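Local coordinates for protein probable 2-dehydropantoate 2-reductase (Bacillus subtilis, PDB 3EGO) that probably catalyses the NADPH-dependent reduction of ketopantoate (2-dehydropantoate) to pantoate, a step in the biosynthesis of pantothenate, at residues Glu43-Lys49 with Thr132-His136; Lys143-Phe147 with Asp173-Leu177. The contacts are given in a common frame with arbitrary orientation. Numbering follows the deposited sequence.

Interaction 1 of 2, residues Glu43-Lys49 with Thr132-His136; sequences EGIRLYK and TAVDH
Residues 45-49 and 133-136 run side by side as parallel strands, their axes 4.6 Å apart at closest and inclined at 23°. The register is unbroken: Ile-45 faces Thr-132, Arg-46 Ala-133, Leu-47 Val-134, Tyr-48 Asp-135 and Lys-49 His-136, with CA atoms 4.5 to 5.2 Å apart. Four backbone hydrogen bonds zip the pair together: Arg-46 N to Thr-132 O (2.9 Å), Val-134 N to Arg-46 O (3.0 Å), Tyr-48 N to Val-134 O (2.8 Å) and His-136 N to Tyr-48 O (2.7 Å).

Thr-132, the most heavily covered residue, sits just before its strand. Its CB packs 3.3 Å from Gly-44 O, where the chain leaves the helix 34-43 with positive phi (75°), and its side chain also touches Ala-39 and Ile-40 of that helix. Tyr-48 (chi1 m) shares a sheet face with Arg-46, Ala-133 and Asp-135; its ring lies back along the strands so that CE2 is 3.6 Å from Ala-133 CB, which meets the ring edge. His-136 (chi1 t) closes the far end: its CB is 4.1 Å from Leu-47 CD1 and its ND1 3.8 Å from Lys-49 CD, while ND1 and Lys-49 NZ both hydrogen-bond to the hydroxyl of Tyr-20. On the face opposite Tyr-48, Leu-47 CD1 meets Val-134 CG1 at 3.8 Å, with Leu-16 of helix 12-22 against Leu-47.

Val-134 comes close to Ser-12 and Ala-126, probable NADP(+)-binding residues. This parallel pair links two antiparallel neighbours, strands 52-61 and 116-128, within the mixed sheet of the Rossmann-type domain that probably binds NADP(+).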
ATOM      1  N   GLU A  43     -35.950 -16.266  16.038  1.00 45.68           N
ATOM      2  CA  GLU A  43     -35.358 -17.291  16.887  1.00 45.12           C
ATOM      3  C   GLU A  43     -34.460 -16.760  17.995  1.00 40.65           C
ATOM      4  O   GLU A  43     -33.719 -17.524  18.603  1.00 40.83           O
ATOM      5  CB  GLU A  43     -34.645 -18.416  16.110  1.00 48.67           C
ATOM      6  CG  GLU A  43     -33.490 -17.991  15.244  1.00 53.26           C
ATOM      7  CD  GLU A  43     -33.905 -17.852  13.806  1.00 60.30           C
ATOM      8  OE1 GLU A  43     -35.128 -17.775  13.555  1.00 64.73           O
ATOM      9  OE2 GLU A  43     -33.013 -17.824  12.930  1.00 68.33           O
ATOM     10  N   GLY A  44     -34.566 -15.469  18.270  1.00 37.09           N
ATOM     11  CA  GLY A  44     -33.781 -14.832  19.327  1.00 36.25           C
ATOM     12  C   GLY A  44     -32.341 -14.633  18.908  1.00 34.82           C
ATOM     13  O   GLY A  44     -31.998 -14.744  17.722  1.00 36.48           O
ATOM     14  N   ILE A  45     -31.499 -14.341  19.889  1.00 32.71           N
ATOM     15  CA  ILE A  45     -30.068 -14.249  19.662  1.00 31.84           C
ATOM     16  C   ILE A  45     -29.378 -15.451  20.263  1.00 27.50           C
ATOM     17  O   ILE A  45     -29.664 -15.850  21.397  1.00 33.14           O
ATOM     18  CB  ILE A  45     -29.507 -12.943  20.296  1.00 31.31           C
ATOM     19  CG1 ILE A  45     -29.930 -11.745  19.445  1.00 34.00           C
ATOM     20  CG2 ILE A  45     -27.979 -12.983  20.377  1.00 32.55           C
ATOM     21  CD1 ILE A  45     -29.729 -10.466  20.173  1.00 40.36           C
ATOM     22  N   ARG A  46     -28.449 -16.029  19.530  1.00 24.47           N
ATOM     23  CA  ARG A  46     -27.678 -17.129  20.070  1.00 25.45           C
ATOM     24  C   ARG A  46     -26.305 -16.616  20.396  1.00 27.47           C
ATOM     25  O   ARG A  46     -25.711 -15.900  19.611  1.00 26.92           O
ATOM     26  CB  ARG A  46     -27.533 -18.243  19.040  1.00 26.36           C
ATOM     27  CG  ARG A  46     -28.855 -18.770  18.516  1.00 35.41           C
ATOM     28  CD  ARG A  46     -29.681 -19.431  19.626  1.00 45.63           C
ATOM     29  NE  ARG A  46     -31.050 -19.751  19.211  1.00 48.08           N
ATOM     30  CZ  ARG A  46     -31.409 -20.884  18.604  1.00 47.07           C
ATOM     31  NH1 ARG A  46     -32.675 -21.079  18.267  1.00 44.05           N
ATOM     32  NH2 ARG A  46     -30.504 -21.824  18.334  1.00 43.82           N
ATOM     33  N   LEU A  47     -25.790 -16.995  21.547  1.00 25.73           N
ATOM     34  CA  LEU A  47     -24.419 -16.634  21.843  1.00 26.50           C
ATOM     35  C   LEU A  47     -23.668 -17.905  22.096  1.00 26.06           C
ATOM     36  O   LEU A  47     -24.143 -18.765  22.863  1.00 27.61           O
ATOM     37  CB  LEU A  47     -24.361 -15.732  23.075  1.00 27.22           C
ATOM     38  CG  LEU A  47     -22.914 -15.405  23.461  1.00 28.72           C
ATOM     39  CD1 LEU A  47     -22.719 -13.879  23.558  1.00 23.29           C
ATOM     40  CD2 LEU A  47     -22.634 -16.092  24.752  1.00 24.18           C
ATOM     41  N   TYR A  48     -22.510 -18.029  21.450  1.00 25.70           N
ATOM     42  CA  TYR A  48     -21.615 -19.177  21.608  1.00 27.39           C
ATOM     43  C   TYR A  48     -20.452 -18.758  22.502  1.00 30.10           C
ATOM     44  O   TYR A  48     -19.862 -17.667  22.340  1.00 27.53           O
ATOM     45  CB  TYR A  48     -21.070 -19.622  20.249  1.00 27.44           C
ATOM     46  CG  TYR A  48     -22.090 -20.079  19.215  1.00 32.50           C
ATOM     47  CD1 TYR A  48     -22.184 -21.416  18.847  1.00 34.10           C
ATOM     48  CD2 TYR A  48     -22.937 -19.165  18.583  1.00 38.82           C
ATOM     49  CE1 TYR A  48     -23.124 -21.833  17.872  1.00 40.11           C
ATOM     50  CE2 TYR A  48     -23.860 -19.556  17.645  1.00 39.74           C
ATOM     51  CZ  TYR A  48     -23.955 -20.889  17.283  1.00 39.12           C
ATOM     52  OH  TYR A  48     -24.878 -21.268  16.334  1.00 42.98           O
ATOM     53  N   LYS A  49     -20.122 -19.587  23.478  1.00 25.26           N
ATOM     54  CA  LYS A  49     -19.042 -19.236  24.339  1.00 28.70           C
ATOM     55  C   LYS A  49     -18.399 -20.518  24.741  1.00 27.95           C
ATOM     56  O   LYS A  49     -18.924 -21.234  25.609  1.00 28.35           O
ATOM     57  CB  LYS A  49     -19.505 -18.468  25.555  1.00 28.38           C
ATOM     58  CG  LYS A  49     -18.379 -17.886  26.335  1.00 28.22           C
ATOM     59  CD  LYS A  49     -18.917 -16.891  27.321  1.00 27.46           C
ATOM     60  CE  LYS A  49     -20.015 -17.530  28.213  1.00 38.02           C
ATOM     61  NZ  LYS A  49     -21.023 -16.503  28.735  1.00 35.18           N
ATOM     62  N   THR A 132     -28.378 -13.812  13.505  1.00 26.40           N
ATOM     63  CA  THR A 132     -28.831 -13.925  14.882  1.00 26.77           C
ATOM     64  C   THR A 132     -27.776 -14.474  15.870  1.00 26.61           C
ATOM     65  O   THR A 132     -28.036 -14.614  17.065  1.00 31.07           O
ATOM     66  CB  THR A 132     -30.106 -14.839  14.982  1.00 29.75           C
ATOM     67  OG1 THR A 132     -29.755 -16.147  14.528  1.00 31.48           O
ATOM     68  CG2 THR A 132     -31.242 -14.307  14.111  1.00 31.30           C
ATOM     69  N   ALA A 133     -26.578 -14.784  15.413  1.00 26.41           N
ATOM     70  CA  ALA A 133     -25.677 -15.521  16.280  1.00 21.25           C
ATOM     71  C   ALA A 133     -24.299 -14.856  16.392  1.00 24.21           C
ATOM     72  O   ALA A 133     -23.785 -14.300  15.387  1.00 22.22           O
ATOM     73  CB  ALA A 133     -25.527 -16.970  15.778  1.00 24.37           C
ATOM     74  N   VAL A 134     -23.713 -14.927  17.599  1.00 22.35           N
ATOM     75  CA  VAL A 134     -22.441 -14.278  17.888  1.00 22.52           C
ATOM     76  C   VAL A 134     -21.590 -15.186  18.769  1.00 21.68           C
ATOM     77  O   VAL A 134     -22.063 -15.814  19.739  1.00 22.86           O
ATOM     78  CB  VAL A 134     -22.626 -12.834  18.518  1.00 24.00           C
ATOM     79  CG1 VAL A 134     -23.246 -12.917  19.924  1.00 22.63           C
ATOM     80  CG2 VAL A 134     -21.258 -12.066  18.620  1.00 21.48           C
ATOM     81  N   ASP A 135     -20.303 -15.231  18.482  1.00 19.20           N
ATOM     82  CA  ASP A 135     -19.428 -16.071  19.275  1.00 20.68           C
ATOM     83  C   ASP A 135     -18.659 -15.136  20.179  1.00 21.41           C
ATOM     84  O   ASP A 135     -18.017 -14.214  19.678  1.00 19.92           O
ATOM     85  CB  ASP A 135     -18.493 -16.765  18.309  1.00 21.48           C
ATOM     86  CG  ASP A 135     -17.565 -17.773  18.974  1.00 30.55           C
ATOM     87  OD1 ASP A 135     -17.612 -17.987  20.197  1.00 30.32           O
ATOM     88  OD2 ASP A 135     -16.774 -18.375  18.227  1.00 32.59           O
ATOM     89  N   HIS A 136     -18.737 -15.341  21.493  1.00 20.73           N
ATOM     90  CA  HIS A 136     -17.992 -14.510  22.442  1.00 19.45           C
ATOM     91  C   HIS A 136     -16.594 -15.142  22.555  1.00 23.19           C
ATOM     92  O   HIS A 136     -16.358 -16.045  23.423  1.00 24.83           O
ATOM     93  CB  HIS A 136     -18.679 -14.530  23.816  1.00 22.81           C
ATOM     94  CG  HIS A 136     -18.214 -13.460  24.761  1.00 18.53           C
ATOM     95  ND1 HIS A 136     -18.736 -13.314  26.029  1.00 22.77           N
ATOM     96  CD2 HIS A 136     -17.284 -12.474  24.621  1.00 20.65           C
ATOM     97  CE1 HIS A 136     -18.157 -12.292  26.632  1.00 22.35           C
ATOM     98  NE2 HIS A 136     -17.273 -11.759  25.799  1.00 24.25           N
TER

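Interaction 2 of 2, residues Lys143-Phe147 with Asp173-Leu177; sequences KWSAF and DWYRL
Residues 143-146, extended, pass the first turn of helix 174-195, coming nearest where the CA atoms of Ser-145 and Trp-174 are 5.0 Å apart. Lys-143 starts the contact with its backbone: its O is 3.6 Å from Leu-177 CD2, while its NZ forms a salt bridge with Glu-123. Trp-144 points its CB away from the helix. Ser-145 turns back toward it, with CB 3.5 Å from Trp-174 CB and OG 3.5 Å from Leu-177 CD2; OG hydrogen-bonds to Glu-171 O. A water donates a hydrogen bond to Ala-146 O (2.8 Å) and accepts a weak one from Trp-174 N (3.3 Å). Phe-147 (chi1 t) directs its ring edge at the face of the Trp-174 indole (chi1 p): its ring and the six-membered ring of Trp-174 have centroids 4.9 Å apart, planes at 59°, with Phe-147 CE1 3.5 Å from Trp-174 CZ2. Asp-173 is the N-cap, its OD1 accepting from Tyr-175 N (3.1 Å). Such strand-against-helix-start packing joins the Rossmann-type sheet to the long helix that carries Lys-181, the probable proton donor.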
ATOM      1  N   LYS A 143     -15.694  -0.585  28.969  1.00 23.55           N
ATOM      2  CA  LYS A 143     -15.364   0.548  29.851  1.00 23.54           C
ATOM      3  C   LYS A 143     -15.986   1.812  29.296  1.00 22.64           C
ATOM      4  O   LYS A 143     -15.977   2.065  28.086  1.00 22.91           O
ATOM      5  CB  LYS A 143     -13.835   0.692  29.971  1.00 21.69           C
ATOM      6  CG  LYS A 143     -13.153  -0.491  30.673  1.00 23.81           C
ATOM      7  CD  LYS A 143     -11.651  -0.428  30.535  1.00 33.00           C
ATOM      8  CE  LYS A 143     -10.941  -1.353  31.537  1.00 41.12           C
ATOM      9  NZ  LYS A 143      -9.673  -1.875  30.968  1.00 45.36           N
ATOM     10  N   TRP A 144     -16.565   2.625  30.164  1.00 24.22           N
ATOM     11  CA  TRP A 144     -17.277   3.800  29.686  1.00 22.19           C
ATOM     12  C   TRP A 144     -16.970   5.018  30.575  1.00 24.66           C
ATOM     13  O   TRP A 144     -16.492   4.853  31.706  1.00 24.21           O
ATOM     14  CB  TRP A 144     -18.789   3.568  29.639  1.00 22.71           C
ATOM     15  CG  TRP A 144     -19.341   3.297  30.980  1.00 21.99           C
ATOM     16  CD1 TRP A 144     -19.287   2.111  31.676  1.00 20.21           C
ATOM     17  CD2 TRP A 144     -20.016   4.237  31.821  1.00 21.85           C
ATOM     18  NE1 TRP A 144     -19.885   2.270  32.910  1.00 24.72           N
ATOM     19  CE2 TRP A 144     -20.359   3.560  33.017  1.00 21.39           C
ATOM     20  CE3 TRP A 144     -20.368   5.591  31.672  1.00 23.88           C
ATOM     21  CZ2 TRP A 144     -21.018   4.210  34.104  1.00 24.90           C
ATOM     22  CZ3 TRP A 144     -21.041   6.241  32.740  1.00 22.75           C
ATOM     23  CH2 TRP A 144     -21.354   5.537  33.943  1.00 27.43           C
ATOM     24  N   SER A 145     -17.253   6.210  30.041  1.00 24.07           N
ATOM     25  CA  SER A 145     -17.028   7.487  30.733  1.00 26.16           C
ATOM     26  C   SER A 145     -18.149   8.414  30.351  1.00 25.87           C
ATOM     27  O   SER A 145     -18.779   8.200  29.308  1.00 27.55           O
ATOM     28  CB  SER A 145     -15.734   8.115  30.251  1.00 27.45           C
ATOM     29  OG  SER A 145     -14.647   7.233  30.443  1.00 34.98           O
ATOM     30  N   ALA A 146     -18.407   9.457  31.149  1.00 27.16           N
ATOM     31  CA  ALA A 146     -19.299  10.542  30.737  1.00 26.17           C
ATOM     32  C   ALA A 146     -18.642  11.470  29.708  1.00 25.34           C
ATOM     33  O   ALA A 146     -17.475  11.839  29.832  1.00 29.60           O
ATOM     34  CB  ALA A 146     -19.753  11.429  32.005  1.00 30.91           C
ATOM     35  N   PHE A 147     -19.384  11.877  28.704  1.00 28.64           N
ATOM     36  CA  PHE A 147     -18.806  12.813  27.737  1.00 32.76           C
ATOM     37  C   PHE A 147     -19.423  14.179  28.042  1.00 33.48           C
ATOM     38  O   PHE A 147     -20.629  14.314  28.256  1.00 35.55           O
ATOM     39  CB  PHE A 147     -19.064  12.373  26.292  1.00 31.56           C
ATOM     40  CG  PHE A 147     -18.471  13.279  25.236  1.00 35.27           C
ATOM     41  CD1 PHE A 147     -17.149  13.149  24.828  1.00 35.48           C
ATOM     42  CD2 PHE A 147     -19.249  14.242  24.623  1.00 34.12           C
ATOM     43  CE1 PHE A 147     -16.620  13.982  23.814  1.00 34.75           C
ATOM     44  CE2 PHE A 147     -18.712  15.074  23.633  1.00 39.41           C
ATOM     45  CZ  PHE A 147     -17.403  14.941  23.239  1.00 34.12           C
ATOM     46  N   ASP A 173     -11.997   9.522  33.040  1.00 31.74           N
ATOM     47  CA  ASP A 173     -11.453  10.347  31.942  1.00 32.90           C
ATOM     48  C   ASP A 173     -11.712   9.741  30.550  1.00 30.04           C
ATOM     49  O   ASP A 173     -10.996   8.831  30.119  1.00 31.55           O
ATOM     50  CB  ASP A 173      -9.962  10.506  32.128  1.00 33.51           C
ATOM     51  CG  ASP A 173      -9.334  11.402  31.053  1.00 41.04           C
ATOM     52  OD1 ASP A 173     -10.069  12.103  30.308  1.00 39.88           O
ATOM     53  OD2 ASP A 173      -8.095  11.404  30.983  1.00 47.81           O
ATOM     54  N   TRP A 174     -12.710  10.270  29.873  1.00 30.63           N
ATOM     55  CA  TRP A 174     -13.141   9.759  28.569  1.00 33.13           C
ATOM     56  C   TRP A 174     -11.978   9.892  27.579  1.00 34.52           C
ATOM     57  O   TRP A 174     -11.733   9.001  26.753  1.00 32.79           O
ATOM     58  CB  TRP A 174     -14.418  10.491  28.080  1.00 33.89           C
ATOM     59  CG  TRP A 174     -14.213  11.872  27.510  1.00 38.38           C
ATOM     60  CD1 TRP A 174     -14.476  13.061  28.127  1.00 40.72           C
ATOM     61  CD2 TRP A 174     -13.732  12.204  26.188  1.00 38.00           C
ATOM     62  NE1 TRP A 174     -14.169  14.113  27.284  1.00 40.03           N
ATOM     63  CE2 TRP A 174     -13.700  13.614  26.096  1.00 43.74           C
ATOM     64  CE3 TRP A 174     -13.303  11.445  25.091  1.00 34.16           C
ATOM     65  CZ2 TRP A 174     -13.270  14.287  24.933  1.00 39.95           C
ATOM     66  CZ3 TRP A 174     -12.872  12.102  23.952  1.00 35.24           C
ATOM     67  CH2 TRP A 174     -12.869  13.518  23.880  1.00 37.11           C
ATOM     68  N   TYR A 175     -11.204  10.971  27.701  1.00 33.25           N
ATOM     69  CA  TYR A 175     -10.202  11.230  26.673  1.00 32.91           C
ATOM     70  C   TYR A 175      -9.040  10.275  26.800  1.00 32.02           C
ATOM     71  O   TYR A 175      -8.555   9.715  25.811  1.00 32.97           O
ATOM     72  CB  TYR A 175      -9.748  12.695  26.695  1.00 36.53           C
ATOM     73  CG  TYR A 175      -8.739  12.998  25.606  1.00 36.50           C
ATOM     74  CD1 TYR A 175      -9.151  13.355  24.324  1.00 39.50           C
ATOM     75  CD2 TYR A 175      -7.379  12.911  25.858  1.00 38.39           C
ATOM     76  CE1 TYR A 175      -8.212  13.626  23.323  1.00 37.97           C
ATOM     77  CE2 TYR A 175      -6.439  13.189  24.864  1.00 33.21           C
ATOM     78  CZ  TYR A 175      -6.866  13.543  23.615  1.00 34.39           C
ATOM     79  OH  TYR A 175      -5.925  13.811  22.643  1.00 38.01           O
ATOM     80  N   ARG A 176      -8.608  10.025  28.029  1.00 29.53           N
ATOM     81  CA  ARG A 176      -7.589   9.028  28.257  1.00 27.60           C
ATOM     82  C   ARG A 176      -8.040   7.621  27.839  1.00 27.54           C
ATOM     83  O   ARG A 176      -7.257   6.812  27.267  1.00 29.70           O
ATOM     84  CB  ARG A 176      -7.223   9.011  29.747  1.00 28.57           C
ATOM     85  CG  ARG A 176      -6.122   8.024  30.050  1.00 36.83           C
ATOM     86  CD  ARG A 176      -5.679   8.117  31.513  1.00 56.06           C
ATOM     87  NE  ARG A 176      -5.262   9.476  31.862  1.00 65.05           N
ATOM     88  CZ  ARG A 176      -4.992   9.885  33.098  1.00 70.62           C
ATOM     89  NH1 ARG A 176      -5.103   9.042  34.121  1.00 69.28           N
ATOM     90  NH2 ARG A 176      -4.620  11.144  33.312  1.00 71.35           N
ATOM     91  N   LEU A 177      -9.290   7.308  28.167  1.00 27.51           N
ATOM     92  CA  LEU A 177      -9.838   5.981  27.831  1.00 27.75           C
ATOM     93  C   LEU A 177      -9.718   5.692  26.306  1.00 24.51           C
ATOM     94  O   LEU A 177      -9.129   4.681  25.869  1.00 24.87           O
ATOM     95  CB  LEU A 177     -11.309   5.912  28.296  1.00 24.44           C
ATOM     96  CG  LEU A 177     -11.937   4.524  28.056  1.00 26.99           C
ATOM     97  CD1 LEU A 177     -11.089   3.385  28.619  1.00 19.02           C
ATOM     98  CD2 LEU A 177     -13.333   4.508  28.625  1.00 29.14           C
TER
HETATM   99  O   HOH W   1     -15.177  11.889  31.444  1.00 37.90           O

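In the fold
Both contacts touch the same mixed sheet, about 29 Å apart between centres, and they follow one another along the chain: strand 133-138 of interaction 1 leads directly to strand 142-146 of interaction 2. Each is partly buried, and no other chain touches either. Interaction 1 lies within the sheet and is held mainly by main-chain hydrogen bonds, with the side chain of Val-134 near the probable cofactor site. Interaction 2 joins the sheet to a helix of the C-terminal region and relies on van der Waals packing, an edge-to-face aromatic pair and one water, weakly held on the helix side. It buries less surface, 332 against 548 Å², and stands closer to the centre of the chain.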